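Local coordinates for designed helical repeat protein (Synthetic construct, PDB 5CWF) that is a de novo designed array of antiparallel helical hairpins, made to explore repeat-protein architectures, with no natural function assigned, at residues A103-L108 with R119-A124; A125-E130 with Q169-V174; L152-A155 with E161-R164. One frame throughout, in Å; residues are numbered along the deposited sequence. Where two conformers were deposited one is given.

Contact 1: residues A103-L108 with R119-A124; sequences AKAVLL and REIARA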
ATOM      1  N   ALA A 103      -0.441   0.089  -5.046  1.00 26.52           N
ATOM      2  CA  ALA A 103      -0.518  -1.291  -4.567  1.00 27.22           C
ATOM      3  C   ALA A 103       0.420  -2.193  -5.365  1.00 26.47           C
ATOM      4  O   ALA A 103       1.119  -3.031  -4.803  1.00 26.55           O
ATOM      5  CB  ALA A 103      -1.955  -1.807  -4.659  1.00 28.93           C
ATOM      6  N   LYS A 104       0.468  -1.988  -6.675  1.00 25.66           N
ATOM      7  CA  LYS A 104       1.390  -2.745  -7.506  1.00 26.11           C
ATOM      8  C   LYS A 104       2.842  -2.451  -7.152  1.00 25.50           C
ATOM      9  O   LYS A 104       3.681  -3.350  -7.176  1.00 25.84           O
ATOM     10  CB  LYS A 104       1.153  -2.443  -8.988  1.00 26.44           C
ATOM     11  CG  LYS A 104      -0.104  -3.097  -9.562  1.00 30.54           C
ATOM     12  CD  LYS A 104      -0.364  -2.596 -10.980  1.00 39.28           C
ATOM     13  CE  LYS A 104      -1.584  -3.249 -11.616  1.00 48.01           C
ATOM     14  NZ  LYS A 104      -1.864  -2.692 -12.976  1.00 50.42           N
ATOM     15  N   ALA A 105       3.132  -1.195  -6.808  1.00 25.71           N
ATOM     16  CA  ALA A 105       4.502  -0.804  -6.459  1.00 24.42           C
ATOM     17  C   ALA A 105       4.978  -1.401  -5.124  1.00 23.92           C
ATOM     18  O   ALA A 105       6.117  -1.856  -5.021  1.00 25.30           O
ATOM     19  CB  ALA A 105       4.605   0.720  -6.407  1.00 25.46           C
ATOM     20  N   VAL A 106       4.130  -1.372  -4.106  1.00 26.69           N
ATOM     21  CA  VAL A 106       4.523  -1.941  -2.823  1.00 26.96           C
ATOM     22  C   VAL A 106       4.613  -3.463  -2.961  1.00 27.25           C
ATOM     23  O   VAL A 106       5.457  -4.078  -2.348  1.00 27.06           O
ATOM     24  CB  VAL A 106       3.576  -1.518  -1.644  1.00 29.51           C
ATOM     25  CG1 VAL A 106       3.655  -0.003  -1.416  1.00 31.21           C
ATOM     26  CG2 VAL A 106       2.151  -1.965  -1.862  1.00 29.12           C
ATOM     27  N   LEU A 107       3.787  -4.069  -3.804  1.00 27.58           N
ATOM     28  CA  LEU A 107       3.885  -5.517  -4.022  1.00 31.12           C
ATOM     29  C   LEU A 107       5.216  -5.899  -4.670  1.00 32.29           C
ATOM     30  O   LEU A 107       5.921  -6.797  -4.206  1.00 31.98           O
ATOM     31  CB  LEU A 107       2.733  -5.994  -4.910  1.00 32.27           C
ATOM     32  CG  LEU A 107       2.692  -7.469  -5.326  1.00 28.42           C
ATOM     33  CD1 LEU A 107       2.715  -8.397  -4.144  1.00 27.28           C
ATOM     34  CD2 LEU A 107       1.440  -7.727  -6.184  1.00 35.48           C
ATOM     35  N   LEU A 108       5.583  -5.171  -5.710  1.00 30.14           N
ATOM     36  CA  LEU A 108       6.832  -5.447  -6.398  1.00 29.35           C
ATOM     37  C   LEU A 108       8.019  -5.182  -5.464  1.00 29.16           C
ATOM     38  O   LEU A 108       8.971  -5.967  -5.423  1.00 29.60           O
ATOM     39  CB  LEU A 108       6.922  -4.606  -7.671  1.00 31.78           C
ATOM     40  CG  LEU A 108       8.093  -4.890  -8.606  1.00 39.55           C
ATOM     41  CD1 LEU A 108       8.098  -6.345  -9.011  1.00 45.16           C
ATOM     42  CD2 LEU A 108       7.992  -4.001  -9.828  1.00 41.14           C
ATOM     43  N   ARG A 119      11.288   0.123   1.863  0.64 25.46           N
ATOM     44  CA  ARG A 119      10.988   1.217   2.780  0.64 25.99           C
ATOM     45  C   ARG A 119      10.678   2.518   2.041  0.64 25.80           C
ATOM     46  O   ARG A 119       9.760   3.241   2.417  0.64 25.83           O
ATOM     47  CB  ARG A 119      12.161   1.445   3.728  0.64 29.05           C
ATOM     48  CG  ARG A 119      12.082   2.764   4.492  0.64 31.23           C
ATOM     49  CD  ARG A 119      13.128   2.852   5.610  0.64 42.35           C
ATOM     50  NE  ARG A 119      12.849   1.936   6.714  0.64 52.04           N
ATOM     51  CZ  ARG A 119      13.617   1.808   7.794  0.64 60.48           C
ATOM     52  NH1 ARG A 119      14.717   2.538   7.927  0.64 62.22           N
ATOM     53  NH2 ARG A 119      13.285   0.951   8.749  0.64 63.44           N
ATOM     54  N   GLU A 120      11.452   2.839   1.012  1.00 26.29           N
ATOM     55  CA  GLU A 120      11.263   4.114   0.322  1.00 24.38           C
ATOM     56  C   GLU A 120      10.023   4.101  -0.582  1.00 23.87           C
ATOM     57  O   GLU A 120       9.382   5.121  -0.759  1.00 25.67           O
ATOM     58  CB  GLU A 120      12.486   4.499  -0.496  1.00 27.07           C
ATOM     59  CG  GLU A 120      13.778   4.757   0.312  1.00 33.80           C
ATOM     60  CD  GLU A 120      13.629   5.703   1.505  1.00 38.92           C
ATOM     61  OE1 GLU A 120      12.727   6.552   1.518  1.00 38.89           O
ATOM     62  OE2 GLU A 120      14.495   5.656   2.403  1.00 37.02           O
ATOM     63  N   ILE A 121       9.708   2.957  -1.187  1.00 24.31           N
ATOM     64  CA  ILE A 121       8.490   2.849  -2.005  1.00 24.26           C
ATOM     65  C   ILE A 121       7.263   3.008  -1.099  1.00 23.10           C
ATOM     66  O   ILE A 121       6.353   3.780  -1.414  1.00 25.87           O
ATOM     67  CB  ILE A 121       8.456   1.504  -2.793  1.00 22.66           C
ATOM     68  CG1 ILE A 121       9.588   1.471  -3.840  1.00 23.85           C
ATOM     69  CG2 ILE A 121       7.101   1.268  -3.449  1.00 25.71           C
ATOM     70  CD1 ILE A 121       9.420   2.470  -4.980  1.00 26.27           C
ATOM     71  N   ALA A 122       7.271   2.350   0.057  1.00 24.40           N
ATOM     72  CA  ALA A 122       6.157   2.466   0.990  1.00 27.93           C
ATOM     73  C   ALA A 122       5.988   3.918   1.426  1.00 28.97           C
ATOM     74  O   ALA A 122       4.876   4.405   1.551  1.00 29.12           O
ATOM     75  CB  ALA A 122       6.374   1.574   2.190  1.00 29.83           C
ATOM     76  N   ARG A 123       7.094   4.611   1.663  1.00 25.01           N
ATOM     77  CA  ARG A 123       7.009   6.002   2.128  1.00 25.06           C
ATOM     78  C   ARG A 123       6.481   6.954   1.050  1.00 24.31           C
ATOM     79  O   ARG A 123       5.764   7.915   1.340  1.00 24.73           O
ATOM     80  CB  ARG A 123       8.371   6.452   2.626  1.00 29.14           C
ATOM     81  CG  ARG A 123       8.637   5.900   3.985  1.00 31.63           C
ATOM     82  CD  ARG A 123      10.058   6.129   4.446  1.00 37.24           C
ATOM     83  NE  ARG A 123      10.178   5.754   5.850  1.00 42.36           N
ATOM     84  CZ  ARG A 123      11.210   6.069   6.619  1.00 44.81           C
ATOM     85  NH1 ARG A 123      12.207   6.784   6.123  1.00 41.86           N
ATOM     86  NH2 ARG A 123      11.230   5.684   7.889  1.00 45.67           N
ATOM     87  N   ALA A 124       6.881   6.719  -0.188  1.00 24.87           N
ATOM     88  CA  ALA A 124       6.405   7.515  -1.300  1.00 25.36           C
ATOM     89  C   ALA A 124       4.890   7.321  -1.486  1.00 24.86           C
ATOM     90  O   ALA A 124       4.140   8.284  -1.640  1.00 24.04           O
ATOM     91  CB  ALA A 124       7.170   7.143  -2.571  1.00 23.44           C
TER
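The CG2 methyl of Ile121 overlaps the turn of helix that carries Ala105, reaching both its methyl and its backbone. This is the inner seam of an antiparallel helical hairpin, the building element of this designed alpha-helical repeat fold: helices 93-111 and 115-134 follow each other in the chain, and over these segments their axes approach to 9.2 Å with 165° between their directions. At this ordinary packing distance the branched Ile121 and Val106 interleave with Ala105 and Ala122. Ile121 holds CG2 anti to its own backbone N, and CG1, at chi1 -66°, anti to the carbonyl carbon. CG2 lies 3.9 Å from Ala105 CB and 3.6 Å from Ala105 O. The Ile121 side chain also touches Val151 of helix 138-156 and Ala163 of helix 160-176. No hydrogen bond crosses the seam, and cohesion rests on apolar burial of all four touching residues. On the other face of helix 115-134, Arg123 turns away to form a salt bridge with Glu75. Val106 sits level with Ala122, their CA atoms 6.1 Å apart, and slants past Ile121 instead of meeting it head on. Its CG1 methyl reaches Ile121 CG2 at 4.2 Å and Ala122 CA at 4.3 Å.

Contact 2: residues A125-E130 with Q169-V174; sequences AAEIVE and QAAEEV. With CA (calcium ion), chain I.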
ATOM      1  N   ALA A 125       4.450   6.069  -1.423  1.00 24.94           N
ATOM      2  CA  ALA A 125       3.029   5.735  -1.468  1.00 25.84           C
ATOM      3  C   ALA A 125       2.300   6.449  -0.343  1.00 25.93           C
ATOM      4  O   ALA A 125       1.237   7.044  -0.540  1.00 25.83           O
ATOM      5  CB  ALA A 125       2.829   4.224  -1.374  1.00 25.88           C
ATOM      6  N   ALA A 126       2.870   6.390   0.853  1.00 23.75           N
ATOM      7  CA  ALA A 126       2.224   7.051   1.988  1.00 25.11           C
ATOM      8  C   ALA A 126       2.102   8.556   1.800  1.00 24.94           C
ATOM      9  O   ALA A 126       1.103   9.148   2.227  1.00 27.50           O
ATOM     10  CB  ALA A 126       2.973   6.753   3.267  1.00 28.06           C
ATOM     11  N   GLU A 127       3.085   9.184   1.168  1.00 24.80           N
ATOM     12  CA  GLU A 127       3.024  10.625   0.990  1.00 25.26           C
ATOM     13  C   GLU A 127       1.936  11.003   0.003  1.00 24.68           C
ATOM     14  O   GLU A 127       1.236  11.990   0.186  1.00 25.22           O
ATOM     15  CB  GLU A 127       4.337  11.204   0.479  1.00 30.99           C
ATOM     16  CG  GLU A 127       5.465  11.198   1.474  1.00 37.11           C
ATOM     17  CD  GLU A 127       5.247  12.130   2.659  1.00 38.04           C
ATOM     18  OE1 GLU A 127       4.420  13.069   2.607  1.00 37.38           O
ATOM     19  OE2 GLU A 127       5.971  11.938   3.647  1.00 41.52           O
ATOM     20  N   ILE A 128       1.812  10.200  -1.039  1.00 23.66           N
ATOM     21  CA  ILE A 128       0.794  10.406  -2.069  1.00 23.47           C
ATOM     22  C   ILE A 128      -0.599  10.202  -1.479  1.00 25.00           C
ATOM     23  O   ILE A 128      -1.523  10.999  -1.720  1.00 23.72           O
ATOM     24  CB  ILE A 128       1.054   9.439  -3.246  1.00 22.04           C
ATOM     25  CG1 ILE A 128       2.297   9.905  -4.009  1.00 24.10           C
ATOM     26  CG2 ILE A 128      -0.168   9.364  -4.162  1.00 22.16           C
ATOM     27  CD1 ILE A 128       2.927   8.871  -4.977  1.00 26.62           C
ATOM     28  N   VAL A 129      -0.753   9.146  -0.675  1.00 23.61           N
ATOM     29  CA  VAL A 129      -2.051   8.919  -0.000  1.00 25.47           C
ATOM     30  C   VAL A 129      -2.414  10.099   0.888  1.00 30.06           C
ATOM     31  O   VAL A 129      -3.533  10.641   0.804  1.00 28.78           O
ATOM     32  CB  VAL A 129      -2.009   7.590   0.817  1.00 29.19           C
ATOM     33  CG1 VAL A 129      -3.227   7.433   1.709  1.00 29.88           C
ATOM     34  CG2 VAL A 129      -1.896   6.407  -0.157  1.00 28.46           C
ATOM     35  N   GLU A 130      -1.457  10.548   1.694  1.00 29.17           N
ATOM     36  CA  GLU A 130      -1.698  11.662   2.617  1.00 30.26           C
ATOM     37  C   GLU A 130      -2.169  12.903   1.860  1.00 28.43           C
ATOM     38  O   GLU A 130      -3.101  13.595   2.280  1.00 31.38           O
ATOM     39  CB  GLU A 130      -0.422  11.961   3.412  1.00 41.85           C
ATOM     40  CG  GLU A 130      -0.557  13.023   4.479  1.00 61.09           C
ATOM     41  CD  GLU A 130       0.782  13.388   5.111  1.00 76.12           C
ATOM     42  OE1 GLU A 130       1.687  12.520   5.168  1.00 79.97           O
ATOM     43  OE2 GLU A 130       0.930  14.550   5.544  1.00 82.58           O
ATOM     44  N   GLN A 169       8.462  15.328  -3.720  1.00 35.68           N
ATOM     45  CA  GLN A 169       7.601  16.054  -4.656  1.00 36.94           C
ATOM     46  C   GLN A 169       6.128  15.938  -4.271  1.00 37.02           C
ATOM     47  O   GLN A 169       5.378  16.902  -4.388  1.00 38.29           O
ATOM     48  CB  GLN A 169       7.779  15.543  -6.085  1.00 43.23           C
ATOM     49  CG  GLN A 169       9.107  15.886  -6.724  1.00 56.53           C
ATOM     50  CD  GLN A 169       9.313  15.153  -8.040  1.00 65.15           C
ATOM     51  OE1 GLN A 169       8.347  14.738  -8.683  1.00 65.70           O
ATOM     52  NE2 GLN A 169      10.569  14.988  -8.447  1.00 68.24           N
ATOM     53  N   ALA A 170       5.709  14.772  -3.786  1.00 33.87           N
ATOM     54  CA  ALA A 170       4.323  14.628  -3.350  1.00 33.94           C
ATOM     55  C   ALA A 170       4.041  15.540  -2.146  1.00 38.09           C
ATOM     56  O   ALA A 170       3.000  16.196  -2.105  1.00 33.41           O
ATOM     57  CB  ALA A 170       3.993  13.193  -3.021  1.00 33.47           C
ATOM     58  N   ALA A 171       4.967  15.595  -1.191  1.00 41.53           N
ATOM     59  CA  ALA A 171       4.797  16.445  -0.012  1.00 45.32           C
ATOM     60  C   ALA A 171       4.768  17.930  -0.393  1.00 47.85           C
ATOM     61  O   ALA A 171       4.039  18.719   0.212  1.00 47.66           O
ATOM     62  CB  ALA A 171       5.907  16.178   0.996  1.00 47.78           C
ATOM     63  N   GLU A 172       5.564  18.304  -1.390  1.00 43.61           N
ATOM     64  CA  GLU A 172       5.609  19.686  -1.862  1.00 52.09           C
ATOM     65  C   GLU A 172       4.436  20.079  -2.768  1.00 52.80           C
ATOM     66  O   GLU A 172       4.079  21.252  -2.838  1.00 51.22           O
ATOM     67  CB  GLU A 172       6.924  19.942  -2.593  1.00 62.87           C
ATOM     68  CG  GLU A 172       8.150  19.925  -1.676  1.00 75.23           C
ATOM     69  CD  GLU A 172       8.120  21.028  -0.628  1.00 84.20           C
ATOM     70  OE1 GLU A 172       8.782  20.873   0.420  1.00 85.66           O
ATOM     71  OE2 GLU A 172       7.444  22.053  -0.857  1.00 88.40           O
ATOM     72  N   GLU A 173       3.857  19.122  -3.489  1.00 56.36           N
ATOM     73  CA  GLU A 173       2.656  19.410  -4.271  1.00 59.70           C
ATOM     74  C   GLU A 173       1.505  19.748  -3.319  1.00 61.35           C
ATOM     75  O   GLU A 173       0.665  20.601  -3.621  1.00 57.59           O
ATOM     76  CB  GLU A 173       2.280  18.248  -5.192  1.00 62.23           C
ATOM     77  CG  GLU A 173       1.230  18.633  -6.225  1.00 69.25           C
ATOM     78  CD  GLU A 173       1.726  19.691  -7.199  1.00 77.88           C
ATOM     79  OE1 GLU A 173       2.938  19.704  -7.502  1.00 81.97           O
ATOM     80  OE2 GLU A 173       0.908  20.526  -7.644  1.00 80.48           O
ATOM     81  N   VAL A 174       1.472  19.068  -2.175  1.00 68.38           N
ATOM     82  CA  VAL A 174       0.496  19.361  -1.128  1.00 69.12           C
ATOM     83  C   VAL A 174       0.651  20.803  -0.697  1.00 68.71           C
ATOM     84  O   VAL A 174      -0.328  21.532  -0.564  1.00 69.96           O
ATOM     85  CB  VAL A 174       0.689  18.458   0.126  1.00 75.93           C
ATOM     86  CG1 VAL A 174      -0.193  18.921   1.287  1.00 75.79           C
ATOM     87  CG2 VAL A 174       0.427  17.007  -0.196  1.00 72.57           C
TER
HETATM   88 CA    CA I 205       8.683  23.172   1.553  0.75 39.41          CA
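Glu127 comes first along 125-130 to meet helix 160-176, and it does so with both ends of its side chain. Its CB rests against Ala170 CB at 4.0 Å; beyond that the chain bends at chi2 (-67°), and carboxylate oxygen OE1 comes to 3.8 Å from the methyl CB of Ala171, a van der Waals approach at the border of the interface. Next in sequence, Ile128 brings CG1 to 3.8 Å from Ala170 CB, so that one alanine methyl is shared by two consecutive residues of the opposing helix. Ile128 is buried, and its side chain also touches Met144, Leu147 and Val151 of helix 138-156 and Val98 and Leu102 of helix 93-111. Ile128 and Ala170 are level, with CA atoms 5.6 Å apart. On another side of helix 160-176, Glu172 points to the outside and gives OE1 to a calcium ion at 2.6 Å, a site that Glu175 shares and that is separate from the packing. A small alanine at the meeting point accords with an axis separation of 8.6 Å and an angle of 15°: near-parallel stacking of one helix on the next but one in the chain, as in alpha-solenoid repeat proteins.

Contact 3: residues L152-A155 with E161-R164; sequences LDAA and ETAR. With CA (calcium ion), chain J.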
ATOM      1  N   LEU A 152       5.775   3.221  -9.155  1.00 26.36           N
ATOM      2  CA  LEU A 152       5.755   1.874  -9.708  1.00 27.67           C
ATOM      3  C   LEU A 152       6.984   1.632 -10.580  1.00 26.97           C
ATOM      4  O   LEU A 152       7.620   0.568 -10.486  1.00 28.96           O
ATOM      5  CB  LEU A 152       4.433   1.644 -10.479  1.00 30.31           C
ATOM      6  CG  LEU A 152       4.249   0.312 -11.212  1.00 32.48           C
ATOM      7  CD1 LEU A 152       4.492  -0.871 -10.265  1.00 31.65           C
ATOM      8  CD2 LEU A 152       2.853   0.230 -11.798  1.00 36.82           C
ATOM      9  N   ASP A 153       7.357   2.614 -11.405  1.00 26.86           N
ATOM     10  CA  ASP A 153       8.536   2.466 -12.262  1.00 28.79           C
ATOM     11  C   ASP A 153       9.796   2.352 -11.392  1.00 26.38           C
ATOM     12  O   ASP A 153      10.706   1.529 -11.672  1.00 25.91           O
ATOM     13  CB  ASP A 153       8.659   3.649 -13.241  1.00 33.50           C
ATOM     14  CG  ASP A 153       7.631   3.590 -14.378  1.00 48.13           C
ATOM     15  OD1 ASP A 153       7.136   2.483 -14.691  1.00 54.50           O
ATOM     16  OD2 ASP A 153       7.313   4.656 -14.962  1.00 47.32           O
ATOM     17  N   ALA A 154       9.837   3.133 -10.311  1.00 27.75           N
ATOM     18  CA  ALA A 154      10.973   3.090  -9.378  1.00 26.03           C
ATOM     19  C   ALA A 154      11.099   1.737  -8.706  1.00 28.05           C
ATOM     20  O   ALA A 154      12.202   1.282  -8.438  1.00 29.37           O
ATOM     21  CB  ALA A 154      10.846   4.178  -8.309  1.00 27.39           C
ATOM     22  N   ALA A 155       9.973   1.130  -8.360  1.00 26.28           N
ATOM     23  CA  ALA A 155       9.994  -0.208  -7.800  1.00 25.19           C
ATOM     24  C   ALA A 155      10.525  -1.193  -8.845  1.00 29.30           C
ATOM     25  O   ALA A 155      11.319  -2.091  -8.529  1.00 30.84           O
ATOM     26  CB  ALA A 155       8.609  -0.608  -7.336  1.00 25.02           C
ATOM     27  N   GLU A 161      16.616   5.868  -4.561  1.00 36.30           N
ATOM     28  CA  GLU A 161      16.886   7.298  -4.647  1.00 37.31           C
ATOM     29  C   GLU A 161      15.713   8.021  -5.333  1.00 37.10           C
ATOM     30  O   GLU A 161      15.240   9.071  -4.880  1.00 37.30           O
ATOM     31  CB  GLU A 161      18.218   7.545  -5.384  1.00 42.30           C
ATOM     32  CG  GLU A 161      19.477   7.121  -4.585  1.00 48.72           C
ATOM     33  CD  GLU A 161      19.836   5.625  -4.690  1.00 50.09           C
ATOM     34  OE1 GLU A 161      19.269   4.922  -5.561  1.00 51.56           O
ATOM     35  OE2 GLU A 161      20.714   5.157  -3.908  1.00 43.45           O
ATOM     36  N   THR A 162      15.227   7.449  -6.424  1.00 36.72           N
ATOM     37  CA  THR A 162      14.097   8.042  -7.137  1.00 36.48           C
ATOM     38  C   THR A 162      12.817   7.964  -6.296  1.00 34.38           C
ATOM     39  O   THR A 162      12.024   8.898  -6.284  1.00 34.40           O
ATOM     40  CB  THR A 162      13.911   7.355  -8.506  1.00 36.58           C
ATOM     41  OG1 THR A 162      15.085   7.583  -9.291  1.00 38.73           O
ATOM     42  CG2 THR A 162      12.708   7.905  -9.250  1.00 36.28           C
ATOM     43  N   ALA A 163      12.637   6.876  -5.558  1.00 32.64           N
ATOM     44  CA  ALA A 163      11.471   6.791  -4.673  1.00 30.69           C
ATOM     45  C   ALA A 163      11.455   7.960  -3.672  1.00 31.19           C
ATOM     46  O   ALA A 163      10.419   8.611  -3.467  1.00 30.58           O
ATOM     47  CB  ALA A 163      11.462   5.462  -3.946  1.00 28.98           C
ATOM     48  N   ARG A 164      12.606   8.261  -3.081  1.00 32.40           N
ATOM     49  CA  ARG A 164      12.678   9.352  -2.108  1.00 33.01           C
ATOM     50  C   ARG A 164      12.356  10.699  -2.752  1.00 34.40           C
ATOM     51  O   ARG A 164      11.711  11.539  -2.141  1.00 34.21           O
ATOM     52  CB  ARG A 164      14.057   9.393  -1.428  1.00 34.35           C
ATOM     53  CG  ARG A 164      14.223   8.302  -0.366  1.00 40.32           C
ATOM     54  CD  ARG A 164      15.505   8.496   0.487  1.00 37.15           C
ATOM     55  NE  ARG A 164      16.735   8.297  -0.262  1.00 46.45           N
ATOM     56  CZ  ARG A 164      17.413   7.153  -0.354  1.00 48.47           C
ATOM     57  NH1 ARG A 164      17.046   6.061   0.306  1.00 47.65           N
ATOM     58  NH2 ARG A 164      18.500   7.121  -1.086  1.00 49.80           N
TER
HETATM   59 CA    CA J 206      20.374   2.695  -4.750  0.81 31.46          CA
HETATM   60  O   HOH W   1      19.208   1.997  -6.681  1.00 38.63           O
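The hydroxyl OG1 of Thr162 is hydrogen-bonded to Asp159 OD2, just ahead of helix 160-176, while the methyl CG2 of the same residue faces Ala154 CB at 4.3 Å across the hairpin. The first torsion explains this division of labour: at chi1 -62° OG1 lies beside the backbone N, and CG2 extends toward helix 138-156. Ala154 also directs its methyl into the opposing helix, where CB stands 4.2 Å from Ala163 N. Ala154 and Ala163 are level, with CA atoms 6.0 Å apart, a closeness that their small side chains permit near the turn of the hairpin. Ionic chemistry gathers elsewhere on the second helix. Glu161, its chain bent at chi2, holds a calcium ion through both carboxylate oxygens, OE1 and OE2 each at 2.6 Å, and Asp160 and a water at 2.4 Å from the metal add further ligands. Arg164 makes long, weak ion pairs with Asp160 and Glu116. With neither hydrogen bond nor ion pair joining 152-155 to 161-164, the two helices meet here through the Ala154 methyl, set against the Thr162 methyl and the backbone at Ala163, and the charged and metal-binding groups take no part in that seam.

Followed from the N terminus, the chain first closes contact 1, where helix 115-134 folds back on helix 93-111, with ten residues, mostly helical, between the segments. Contact 2 opens immediately afterwards on the same helix and spans 38 residues before reaching helix 160-176. Nested within that span, contact 3 closes the next hairpin, between helices 138-156 and 160-176, after five residues. Contacts 1 and 3 lie about 8 Å apart between centres and touch directly: Ile121 CD1 packs on Ala155 N at 3.7 Å and Ala105 O on Ala155 CB at 3.6 Å. Contact 2 lies farther along the helices. Short hairpin closures and one longer parallel bridge thus join four successive helices.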